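Local structure of DUF4875 domain-containing protein (Desulfovibrio piger, 4LG3) at residues E35-K38 against Q39-I43; E136-G139 against K140-D144; S146-E149 against R150-K153; T50-K53 against R54-A57. The protein is of unknown function but belongs to the DUF4875 family, which is grouped with CamS-like proteins. All coordinates share one frame; numbering follows the deposited sequence.

Interaction 1: residues E35-K38 against Q39-I43; sequences EQDK and QGNYI. With SO4 (sulfate ion), chain E.
Asp37 and Asn41 meet at the end of a beta hairpin that joins strand 26-36 to strand 42-44. A type I turn runs from Asp37 to Gly40, and Gly40 N donates to Asp37 O at 2.8 Å. Below the turn, Asp37 N donates to Asn41 O at 2.7 Å. Glu35 and Ile43 follow as an antiparallel hydrogen-bonded pair, with both N-H to O bonds made.

The Asp37 side chain folds back over the turn. Its CB lies near Asn41 O on one side and the sulfate on the other. CG sits between the backbone N and the carbonyl carbon (chi1 64°), which puts it 3.4 Å from Asn41 O and near Gln39 OE1. OD1 accepts from Asn41 N at 2.9 Å, met from above the carboxylate plane, and only weakly from Gln39 N, so it bridges their N-H groups. OD2 lies against Asn41 CB and Ile43 CG2 and also nears Gln39 OE1, without a hydrogen bond.

Lys38 N binds O2 of a sulfate, probably from the crystallisation liquor, at 3.0 Å. Arg46 NH2 binds the same ion. Glu35 OE2 accepts from Arg46 N, so the hairpin is also held to the chain beyond it.

Gln36 and Tyr42 share one face of the hairpin as a non-hydrogen-bonded pair. Gln36 CG makes a CH-pi contact over the ring face, 3.6 Å from the Tyr42 ring centroid.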
loop_
_atom_site.group_PDB
_atom_site.type_symbol
_atom_site.label_atom_id
_atom_site.label_comp_id
_atom_site.label_asym_id
_atom_site.label_seq_id
_atom_site.Cartn_x
_atom_site.Cartn_y
_atom_site.Cartn_z
ATOM N N GLU A 35 13.801 -3.780 -2.892
ATOM C CA GLU A 35 15.203 -3.844 -2.459
ATOM C C GLU A 35 16.025 -4.522 -3.530
ATOM O O GLU A 35 15.460 -5.186 -4.388
ATOM C CB GLU A 35 15.349 -4.563 -1.100
ATOM C CG GLU A 35 15.016 -6.042 -1.131
ATOM C CD GLU A 35 15.098 -6.719 0.218
ATOM O OE1 GLU A 35 16.095 -6.498 0.939
ATOM O OE2 GLU A 35 14.162 -7.477 0.553
ATOM N N GLN A 36 17.354 -4.396 -3.462
ATOM C CA GLN A 36 18.280 -5.112 -4.361
ATOM C C GLN A 36 18.635 -6.463 -3.791
ATOM O O GLN A 36 18.949 -6.546 -2.595
ATOM C CB GLN A 36 19.592 -4.354 -4.543
ATOM C CG GLN A 36 19.485 -3.009 -5.179
ATOM C CD GLN A 36 20.855 -2.544 -5.582
ATOM O OE1 GLN A 36 21.423 -3.006 -6.580
ATOM N NE2 GLN A 36 21.433 -1.644 -4.797
ATOM N N ASP A 37 18.630 -7.517 -4.639
ATOM C CA ASP A 37 19.073 -8.854 -4.232
ATOM C C ASP A 37 20.598 -8.950 -4.466
ATOM O O ASP A 37 21.190 -8.013 -5.025
ATOM C CB ASP A 37 18.284 -9.991 -4.939
ATOM C CG ASP A 37 18.386 -10.130 -6.450
ATOM O OD1 ASP A 37 19.415 -9.689 -7.031
ATOM O OD2 ASP A 37 17.475 -10.739 -7.047
ATOM N N LYS A 38 21.221 -10.076 -4.065
ATOM C CA LYS A 38 22.666 -10.331 -4.197
ATOM C C LYS A 38 23.192 -10.138 -5.642
ATOM O O LYS A 38 24.329 -9.692 -5.819
ATOM C CB LYS A 38 23.015 -11.737 -3.685
ATOM C CG LYS A 38 23.575 -11.702 -2.266
ATOM C CD LYS A 38 23.150 -12.892 -1.405
ATOM C CE LYS A 38 23.446 -12.693 0.074
ATOM N NZ LYS A 38 24.877 -12.946 0.426
ATOM N N GLN A 39 22.352 -10.424 -6.658
ATOM C CA GLN A 39 22.686 -10.284 -8.081
ATOM C C GLN A 39 22.543 -8.823 -8.564
ATOM O O GLN A 39 22.880 -8.526 -9.713
ATOM C CB GLN A 39 21.790 -11.208 -8.936
ATOM C CG GLN A 39 21.996 -12.716 -8.717
ATOM C CD GLN A 39 21.280 -13.263 -7.497
ATOM O OE1 GLN A 39 20.060 -13.113 -7.331
ATOM N NE2 GLN A 39 22.027 -13.927 -6.622
ATOM N N GLY A 40 22.039 -7.942 -7.690
ATOM C CA GLY A 40 21.819 -6.532 -7.997
ATOM C C GLY A 40 20.461 -6.236 -8.608
ATOM O O GLY A 40 20.211 -5.103 -9.040
ATOM N N ASN A 41 19.571 -7.246 -8.649
ATOM C CA ASN A 41 18.210 -7.103 -9.190
ATOM C C ASN A 41 17.244 -6.580 -8.127
ATOM O O ASN A 41 17.398 -6.894 -6.947
ATOM C CB ASN A 41 17.691 -8.441 -9.737
ATOM C CG ASN A 41 18.444 -8.970 -10.938
ATOM O OD1 ASN A 41 19.181 -9.955 -10.840
ATOM N ND2 ASN A 41 18.262 -8.352 -12.105
ATOM N N TYR A 42 16.241 -5.796 -8.541
ATOM C CA TYR A 42 15.257 -5.270 -7.602
ATOM C C TYR A 42 14.098 -6.235 -7.494
ATOM O O TYR A 42 13.644 -6.811 -8.492
ATOM C CB TYR A 42 14.812 -3.857 -7.956
ATOM C CG TYR A 42 15.870 -2.826 -7.617
ATOM C CD1 TYR A 42 17.019 -2.685 -8.402
ATOM C CD2 TYR A 42 15.715 -1.967 -6.524
ATOM C CE1 TYR A 42 17.985 -1.717 -8.107
ATOM C CE2 TYR A 42 16.681 -1.001 -6.216
ATOM C CZ TYR A 42 17.812 -0.882 -7.011
ATOM O OH TYR A 42 18.768 0.032 -6.664
ATOM N N ILE A 43 13.718 -6.509 -6.253
ATOM C CA ILE A 43 12.649 -7.430 -5.901
ATOM C C ILE A 43 11.725 -6.757 -4.910
ATOM O O ILE A 43 12.117 -5.771 -4.276
ATOM C CB ILE A 43 13.228 -8.762 -5.313
ATOM C CG1 ILE A 43 14.093 -8.499 -4.052
ATOM C CG2 ILE A 43 13.979 -9.592 -6.383
ATOM C CD1 ILE A 43 14.391 -9.664 -3.206
HETATM S S SO4 E . 20.366 -10.214 -0.625
HETATM O O1 SO4 E . 21.516 -9.405 -1.041
HETATM O O2 SO4 E . 20.112 -11.302 -1.585
HETATM O O3 SO4 E . 20.637 -10.804 0.692
HETATM O O4 SO4 E . 19.205 -9.323 -0.551
#

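Interaction 2: residues E136-G139 against K140-D144; sequences EMRG and KFQVD. With EDO (1,2-ethanediol), chain H.
Arg138 O and Gln142 NE2 meet where helix 125-137 gives way to a short turn and then strand 142-143. The carbonyl oxygen takes two bonds from opposite faces of its plane. Phe141 N reaches Arg138 O at 2.9 Å. Gln142 NE2 reaches the same Arg138 O at 3.1 Å, and this bond is straight.

The Gln142 conformation makes this possible. CG stands beside the backbone N (chi1 -70°), and the chain then bends at chi2 (-55°), which turns the amide back to the helix end. Arg138 O lies in the plane of that amide. Thr147 OG1 is a second partner, so NE2 has two acceptors, Arg138 O and Thr147 OG1.

Gln142 NE2 lies over one face of the Arg138 guanidinium, near its rim, 4.1 Å from Arg138 NH2. Arg138 NE donates to O1 of an ethanediol, probably from the crystallisation liquor, which Trp134 NE1 also binds.

One residue earlier, Lys140 N donates to Met137 O at 2.9 Å. The Lys140 chain runs back along the helix and bends only at its end, bringing NZ close to Glu136 O at an angle too poor for a hydrogen bond. Phe141 turns its ring edge to Met137 O, which lies 3.1 Å from Phe141 CD1.

Met137, Arg138 and Phe141 all touch Leu152. The turn thus packs against helix 149-160, and the short, weakly bonded strand 142-143 leaves it to pair with strand 146-147.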
loop_
_atom_site.group_PDB
_atom_site.type_symbol
_atom_site.label_atom_id
_atom_site.label_comp_id
_atom_site.label_asym_id
_atom_site.label_seq_id
_atom_site.Cartn_x
_atom_site.Cartn_y
_atom_site.Cartn_z
ATOM N N GLU A 136 -3.812 -16.589 -3.223
ATOM C CA GLU A 136 -3.733 -17.720 -4.145
ATOM C C GLU A 136 -4.786 -18.779 -3.914
ATOM O O GLU A 136 -5.230 -19.429 -4.867
ATOM C CB GLU A 136 -2.363 -18.398 -4.017
ATOM C CG GLU A 136 -1.257 -17.688 -4.784
ATOM C CD GLU A 136 0.122 -18.326 -4.751
ATOM O OE1 GLU A 136 0.278 -19.412 -4.145
ATOM O OE2 GLU A 136 1.055 -17.727 -5.336
HETATM N N MSE A 137 -5.150 -18.988 -2.645
HETATM C CA MSE A 137 -6.000 -20.089 -2.198
HETATM C C MSE A 137 -7.471 -19.752 -1.960
HETATM O O MSE A 137 -8.301 -20.665 -2.072
HETATM C CB MSE A 137 -5.420 -20.672 -0.891
HETATM C CG MSE A 137 -4.069 -21.349 -1.065
HETATM SE SE MSE A 137 -3.284 -21.996 0.600
HETATM C CE MSE A 137 -1.624 -22.519 -0.114
ATOM N N ARG A 138 -7.792 -18.482 -1.610
ATOM C CA ARG A 138 -9.136 -18.035 -1.217
ATOM C C ARG A 138 -10.251 -18.413 -2.205
ATOM O O ARG A 138 -11.352 -18.749 -1.754
ATOM C CB ARG A 138 -9.184 -16.542 -0.908
ATOM C CG ARG A 138 -8.808 -15.635 -2.068
ATOM C CD ARG A 138 -8.810 -14.182 -1.667
ATOM N NE ARG A 138 -10.121 -13.654 -1.243
ATOM C CZ ARG A 138 -11.133 -13.369 -2.063
ATOM N NH1 ARG A 138 -11.036 -13.620 -3.365
ATOM N NH2 ARG A 138 -12.256 -12.850 -1.586
ATOM N N GLY A 139 -9.937 -18.427 -3.506
ATOM C CA GLY A 139 -10.868 -18.831 -4.564
ATOM C C GLY A 139 -11.411 -20.249 -4.419
ATOM O O GLY A 139 -12.506 -20.543 -4.907
ATOM N N LYS A 140 -10.658 -21.134 -3.723
ATOM C CA LYS A 140 -11.056 -22.524 -3.455
ATOM C C LYS A 140 -11.841 -22.637 -2.135
ATOM O O LYS A 140 -12.246 -23.734 -1.757
ATOM C CB LYS A 140 -9.812 -23.442 -3.391
ATOM C CG LYS A 140 -8.984 -23.506 -4.677
ATOM C CD LYS A 140 -7.530 -23.851 -4.367
ATOM C CE LYS A 140 -6.586 -23.490 -5.485
ATOM N NZ LYS A 140 -6.232 -22.053 -5.464
ATOM N N PHE A 141 -12.031 -21.521 -1.425
ATOM C CA PHE A 141 -12.698 -21.495 -0.126
ATOM C C PHE A 141 -13.906 -20.535 -0.128
ATOM O O PHE A 141 -14.254 -19.966 0.918
ATOM C CB PHE A 141 -11.680 -21.105 0.978
ATOM C CG PHE A 141 -10.624 -22.161 1.200
ATOM C CD1 PHE A 141 -9.476 -22.196 0.416
ATOM C CD2 PHE A 141 -10.804 -23.162 2.149
ATOM C CE1 PHE A 141 -8.524 -23.210 0.582
ATOM C CE2 PHE A 141 -9.842 -24.168 2.327
ATOM C CZ PHE A 141 -8.705 -24.180 1.546
ATOM N N GLN A 142 -14.564 -20.386 -1.289
ATOM C CA GLN A 142 -15.734 -19.516 -1.397
ATOM C C GLN A 142 -17.005 -20.282 -1.052
ATOM O O GLN A 142 -17.277 -21.319 -1.657
ATOM C CB GLN A 142 -15.838 -18.882 -2.795
ATOM C CG GLN A 142 -14.765 -17.833 -3.085
ATOM C CD GLN A 142 -14.725 -16.730 -2.055
ATOM O OE1 GLN A 142 -15.661 -15.930 -1.910
ATOM N NE2 GLN A 142 -13.650 -16.700 -1.292
ATOM N N VAL A 143 -17.749 -19.807 -0.041
ATOM C CA VAL A 143 -19.003 -20.414 0.405
ATOM C C VAL A 143 -20.042 -19.296 0.551
ATOM O O VAL A 143 -19.903 -18.438 1.435
ATOM C CB VAL A 143 -18.875 -21.261 1.712
ATOM C CG1 VAL A 143 -20.211 -21.896 2.088
ATOM C CG2 VAL A 143 -17.790 -22.333 1.603
ATOM N N ASP A 144 -21.075 -19.316 -0.324
ATOM C CA ASP A 144 -22.195 -18.366 -0.391
ATOM C C ASP A 144 -21.713 -16.916 -0.527
ATOM O O ASP A 144 -22.132 -16.049 0.246
ATOM C CB ASP A 144 -23.139 -18.518 0.824
ATOM C CG ASP A 144 -23.799 -19.879 0.933
ATOM O OD1 ASP A 144 -24.373 -20.344 -0.079
ATOM O OD2 ASP A 144 -23.768 -20.468 2.043
HETATM C C1 EDO H . -11.744 -12.494 2.741
HETATM O O1 EDO H . -10.676 -12.500 1.767
HETATM C C2 EDO H . -11.335 -11.827 4.130
HETATM O O2 EDO H . -10.271 -10.833 4.006
#

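Interaction 3: residues S146-E149 against R150-K153; sequences STDE and RRLK
Asp148 and Arg151 meet where the backbone passes from the short, weakly bonded strand 146-147 into helix 149-160. Asp148 is the centre of an inverse gamma turn and holds the N-cap position. Its O accepts from Leu152 N at 3.0 Å. One residue on, Glu149 O takes Lys153 N at 2.7 Å. These are the first i to i+4 bonds of the helix.

The Asp148 side chain works with both oxygens. CG lies opposite the backbone N (chi1 179°), and this carries the carboxylate forward over the first turn. OD1 accepts from Arg151 N at 3.4 Å, a weak but nearly straight capping bond. OD2 forms a salt bridge with Arg151 NH1 at 2.8 Å. It uses its syn lone pair, while the guanidinium meets it edge-on in its own plane. The carboxylate and guanidinium planes stand 84° apart. The extended Arg151 chain crosses the carboxylate at a slant, with Arg151 CD 3.3 Å from Asp148 OD2. Arg151 thus meets its cap with both backbone N and side-chain tip. The cap's negative charge probably also suits the positive end of the helix dipole.

On the inner side, Thr147 CG2 touches Leu152 CD2 at 3.7 Å. Leu152 is buried and reaches Trp134 of helix 125-137. Arg151 touches Phe141, and helix 149-160 therefore starts against both helix 125-137 and the turn that follows it.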
loop_
_atom_site.group_PDB
_atom_site.type_symbol
_atom_site.label_atom_id
_atom_site.label_comp_id
_atom_site.label_asym_id
_atom_site.label_seq_id
_atom_site.Cartn_x
_atom_site.Cartn_y
_atom_site.Cartn_z
ATOM N N SER A 146 -18.817 -15.642 0.152
ATOM C CA SER A 146 -17.853 -15.194 1.161
ATOM C C SER A 146 -16.814 -16.276 1.440
ATOM O O SER A 146 -17.095 -17.469 1.293
ATOM C CB SER A 146 -18.552 -14.770 2.446
ATOM O OG SER A 146 -19.567 -15.701 2.780
ATOM N N THR A 147 -15.599 -15.847 1.809
ATOM C CA THR A 147 -14.496 -16.745 2.123
ATOM C C THR A 147 -14.792 -17.473 3.432
ATOM O O THR A 147 -15.146 -16.833 4.429
ATOM C CB THR A 147 -13.177 -15.953 2.213
ATOM O OG1 THR A 147 -12.916 -15.283 0.977
ATOM C CG2 THR A 147 -11.985 -16.820 2.594
ATOM N N ASP A 148 -14.634 -18.805 3.428
ATOM C CA ASP A 148 -14.743 -19.618 4.632
ATOM C C ASP A 148 -13.390 -19.441 5.345
ATOM O O ASP A 148 -12.431 -20.183 5.076
ATOM C CB ASP A 148 -15.074 -21.082 4.268
ATOM C CG ASP A 148 -15.190 -22.062 5.421
ATOM O OD1 ASP A 148 -14.870 -21.675 6.578
ATOM O OD2 ASP A 148 -15.575 -23.217 5.168
ATOM N N GLU A 149 -13.297 -18.380 6.180
ATOM C CA GLU A 149 -12.074 -17.987 6.878
ATOM C C GLU A 149 -11.497 -19.114 7.735
ATOM O O GLU A 149 -10.283 -19.329 7.701
ATOM C CB GLU A 149 -12.309 -16.739 7.733
ATOM C CG GLU A 149 -12.280 -15.458 6.914
ATOM C CD GLU A 149 -12.612 -14.218 7.711
ATOM O OE1 GLU A 149 -11.718 -13.710 8.422
ATOM O OE2 GLU A 149 -13.776 -13.767 7.645
ATOM N N ARG A 150 -12.373 -19.843 8.470
ATOM C CA ARG A 150 -12.028 -20.960 9.356
ATOM C C ARG A 150 -11.188 -22.014 8.614
ATOM O O ARG A 150 -10.090 -22.351 9.066
ATOM C CB ARG A 150 -13.314 -21.602 9.924
ATOM C CG ARG A 150 -13.081 -22.513 11.119
ATOM C CD ARG A 150 -14.224 -23.497 11.265
ATOM N NE ARG A 150 -14.220 -24.525 10.219
ATOM C CZ ARG A 150 -14.492 -25.811 10.436
ATOM N NH1 ARG A 150 -14.791 -26.237 11.658
ATOM N NH2 ARG A 150 -14.471 -26.679 9.433
ATOM N N ARG A 151 -11.706 -22.502 7.467
ATOM C CA ARG A 151 -11.069 -23.509 6.626
ATOM C C ARG A 151 -9.838 -22.956 5.894
ATOM O O ARG A 151 -8.866 -23.699 5.740
ATOM C CB ARG A 151 -12.078 -24.114 5.633
ATOM C CG ARG A 151 -12.763 -25.360 6.200
ATOM C CD ARG A 151 -13.821 -25.955 5.298
ATOM N NE ARG A 151 -14.614 -26.965 6.008
ATOM C CZ ARG A 151 -15.858 -26.782 6.452
ATOM N NH1 ARG A 151 -16.478 -25.623 6.253
ATOM N NH2 ARG A 151 -16.491 -27.757 7.093
ATOM N N LEU A 152 -9.861 -21.674 5.450
ATOM C CA LEU A 152 -8.705 -21.069 4.776
ATOM C C LEU A 152 -7.552 -20.877 5.767
ATOM O O LEU A 152 -6.418 -21.221 5.426
ATOM C CB LEU A 152 -9.049 -19.740 4.078
ATOM C CG LEU A 152 -7.917 -19.035 3.291
ATOM C CD1 LEU A 152 -7.237 -19.967 2.285
ATOM C CD2 LEU A 152 -8.428 -17.805 2.599
ATOM N N LYS A 153 -7.848 -20.357 6.988
ATOM C CA LYS A 153 -6.874 -20.170 8.070
ATOM C C LYS A 153 -6.194 -21.514 8.427
ATOM O O LYS A 153 -4.974 -21.550 8.595
ATOM C CB LYS A 153 -7.535 -19.567 9.335
ATOM C CG LYS A 153 -7.766 -18.060 9.304
ATOM C CD LYS A 153 -8.316 -17.544 10.649
ATOM C CE LYS A 153 -8.795 -16.103 10.567
ATOM N NZ LYS A 153 -8.289 -15.260 11.688
#

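Interaction 4: residues T50-K53 against R54-A57; sequences TVSK and RQLA
Ser52 and Gln55 exchange bonds at the start of helix 53-71 and form a capping box. Ser52 is the N-cap. Its OG accepts from Gln55 N at 3.1 Å. In return, Ser52 N donates to Gln55 OE1 at 3.0 Å, tilted 31° from the plane of the amide carbonyl. Each residue thus satisfies a backbone N-H of the other with its side chain.

Both side chains are set for this. Ser52 OG lies between its backbone N and carbonyl carbon (chi1 66°), facing the first helical turn. Gln55 CG stands beside its own N (chi1 -78°), and the chain extends back past the serine. Gln55 CG lies 3.3 Å from Ser52 OG. The amide oxygen ends close to Val51 CA as well as to Ser52 N.

The carbonyls supply the regular helix bonds. Ser52 O accepts from Leu56 N at 3.0 Å. Lys53 O accepts from Ala57 N at 2.9 Å.

Val51 and Leu56 are buried. Val51 CG1 packs on Leu56 CD2 at 3.7 Å, a hydrophobic staple beside the capping box. Arg54 forms a cation-pi contact with Trp181. Val51 also touches Arg45, just after strand 42-44, and Leu56 touches Thr119, just after strand 113-118. The Lys53 chain is extended throughout, and its NZ ties the helix start to strand 175-176 by a salt bridge with Glu175 OE1 and a hydrogen bond to Pro176 O.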
loop_
_atom_site.group_PDB
_atom_site.type_symbol
_atom_site.label_atom_id
_atom_site.label_comp_id
_atom_site.label_asym_id
_atom_site.label_seq_id
_atom_site.Cartn_x
_atom_site.Cartn_y
_atom_site.Cartn_z
ATOM N N THR A 50 10.688 -3.750 10.065
ATOM C CA THR A 50 11.607 -2.793 10.706
ATOM C C THR A 50 11.470 -1.391 10.099
ATOM O O THR A 50 12.147 -0.476 10.549
ATOM C CB THR A 50 13.045 -3.271 10.623
ATOM O OG1 THR A 50 13.394 -3.443 9.243
ATOM C CG2 THR A 50 13.273 -4.537 11.419
ATOM N N VAL A 51 10.590 -1.226 9.100
ATOM C CA VAL A 51 10.291 0.056 8.465
ATOM C C VAL A 51 9.286 0.782 9.383
ATOM O O VAL A 51 8.232 0.229 9.697
ATOM C CB VAL A 51 9.778 -0.091 7.002
ATOM C CG1 VAL A 51 9.544 1.265 6.362
ATOM C CG2 VAL A 51 10.761 -0.899 6.159
ATOM N N SER A 52 9.659 1.981 9.876
ATOM C CA SER A 52 8.801 2.772 10.751
ATOM C C SER A 52 7.598 3.383 9.997
ATOM O O SER A 52 7.591 3.459 8.765
ATOM C CB SER A 52 9.603 3.879 11.413
ATOM O OG SER A 52 10.045 4.813 10.448
ATOM N N LYS A 53 6.596 3.835 10.766
ATOM C CA LYS A 53 5.408 4.523 10.282
ATOM C C LYS A 53 5.846 5.790 9.536
ATOM O O LYS A 53 5.299 6.114 8.473
ATOM C CB LYS A 53 4.501 4.887 11.480
ATOM C CG LYS A 53 3.172 5.484 11.073
ATOM C CD LYS A 53 2.349 5.919 12.253
ATOM C CE LYS A 53 1.077 6.579 11.780
ATOM N NZ LYS A 53 0.197 6.956 12.911
ATOM N N ARG A 54 6.849 6.488 10.107
ATOM C CA ARG A 54 7.414 7.710 9.564
ATOM C C ARG A 54 8.045 7.437 8.189
ATOM O O ARG A 54 7.838 8.215 7.264
ATOM C CB ARG A 54 8.420 8.308 10.560
ATOM C CG ARG A 54 8.958 9.687 10.200
ATOM C CD ARG A 54 7.948 10.797 10.389
ATOM N NE ARG A 54 8.499 12.131 10.138
ATOM C CZ ARG A 54 8.550 12.715 8.942
ATOM N NH1 ARG A 54 8.117 12.071 7.857
ATOM N NH2 ARG A 54 9.047 13.941 8.819
ATOM N N GLN A 55 8.742 6.313 8.032
ATOM C CA GLN A 55 9.365 5.929 6.767
ATOM C C GLN A 55 8.313 5.564 5.713
ATOM O O GLN A 55 8.477 5.921 4.552
ATOM C CB GLN A 55 10.326 4.774 6.993
ATOM C CG GLN A 55 11.644 5.236 7.600
ATOM C CD GLN A 55 12.512 4.098 8.052
ATOM O OE1 GLN A 55 12.047 2.987 8.305
ATOM N NE2 GLN A 55 13.802 4.352 8.178
ATOM N N LEU A 56 7.220 4.893 6.127
ATOM C CA LEU A 56 6.118 4.532 5.242
ATOM C C LEU A 56 5.425 5.795 4.725
ATOM O O LEU A 56 5.146 5.898 3.534
ATOM C CB LEU A 56 5.105 3.589 5.949
ATOM C CG LEU A 56 5.629 2.187 6.388
ATOM C CD1 LEU A 56 4.588 1.466 7.203
ATOM C CD2 LEU A 56 6.048 1.343 5.192
ATOM N N ALA A 57 5.181 6.769 5.616
ATOM C CA ALA A 57 4.591 8.074 5.290
ATOM C C ALA A 57 5.511 8.867 4.345
ATOM O O ALA A 57 5.045 9.354 3.321
ATOM C CB ALA A 57 4.328 8.867 6.562
#

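How the interactions relate
Along the chain the order is interaction 1, interaction 4, interaction 2, interaction 3. Interactions 2 and 3 are neighbours, with centres about 7 Å apart. Phe141 O and Asp148 N probably bond between them, and strands 142-143 and 146-147 form a two-stranded sheet. Together they shape the link from helix 125-137 to helix 149-160. Interaction 1 ends a hairpin of the mixed seven-stranded sheet, and interaction 4 starts the helix that follows it. Their centres lie about 21 Å apart. Interactions 2 and 4 lie on opposite sides of the chain's centre, with centres about 33 Å apart. The contacts mark a hairpin turn, two helix starts and the turn after a helix, all within the DUF4875 domain.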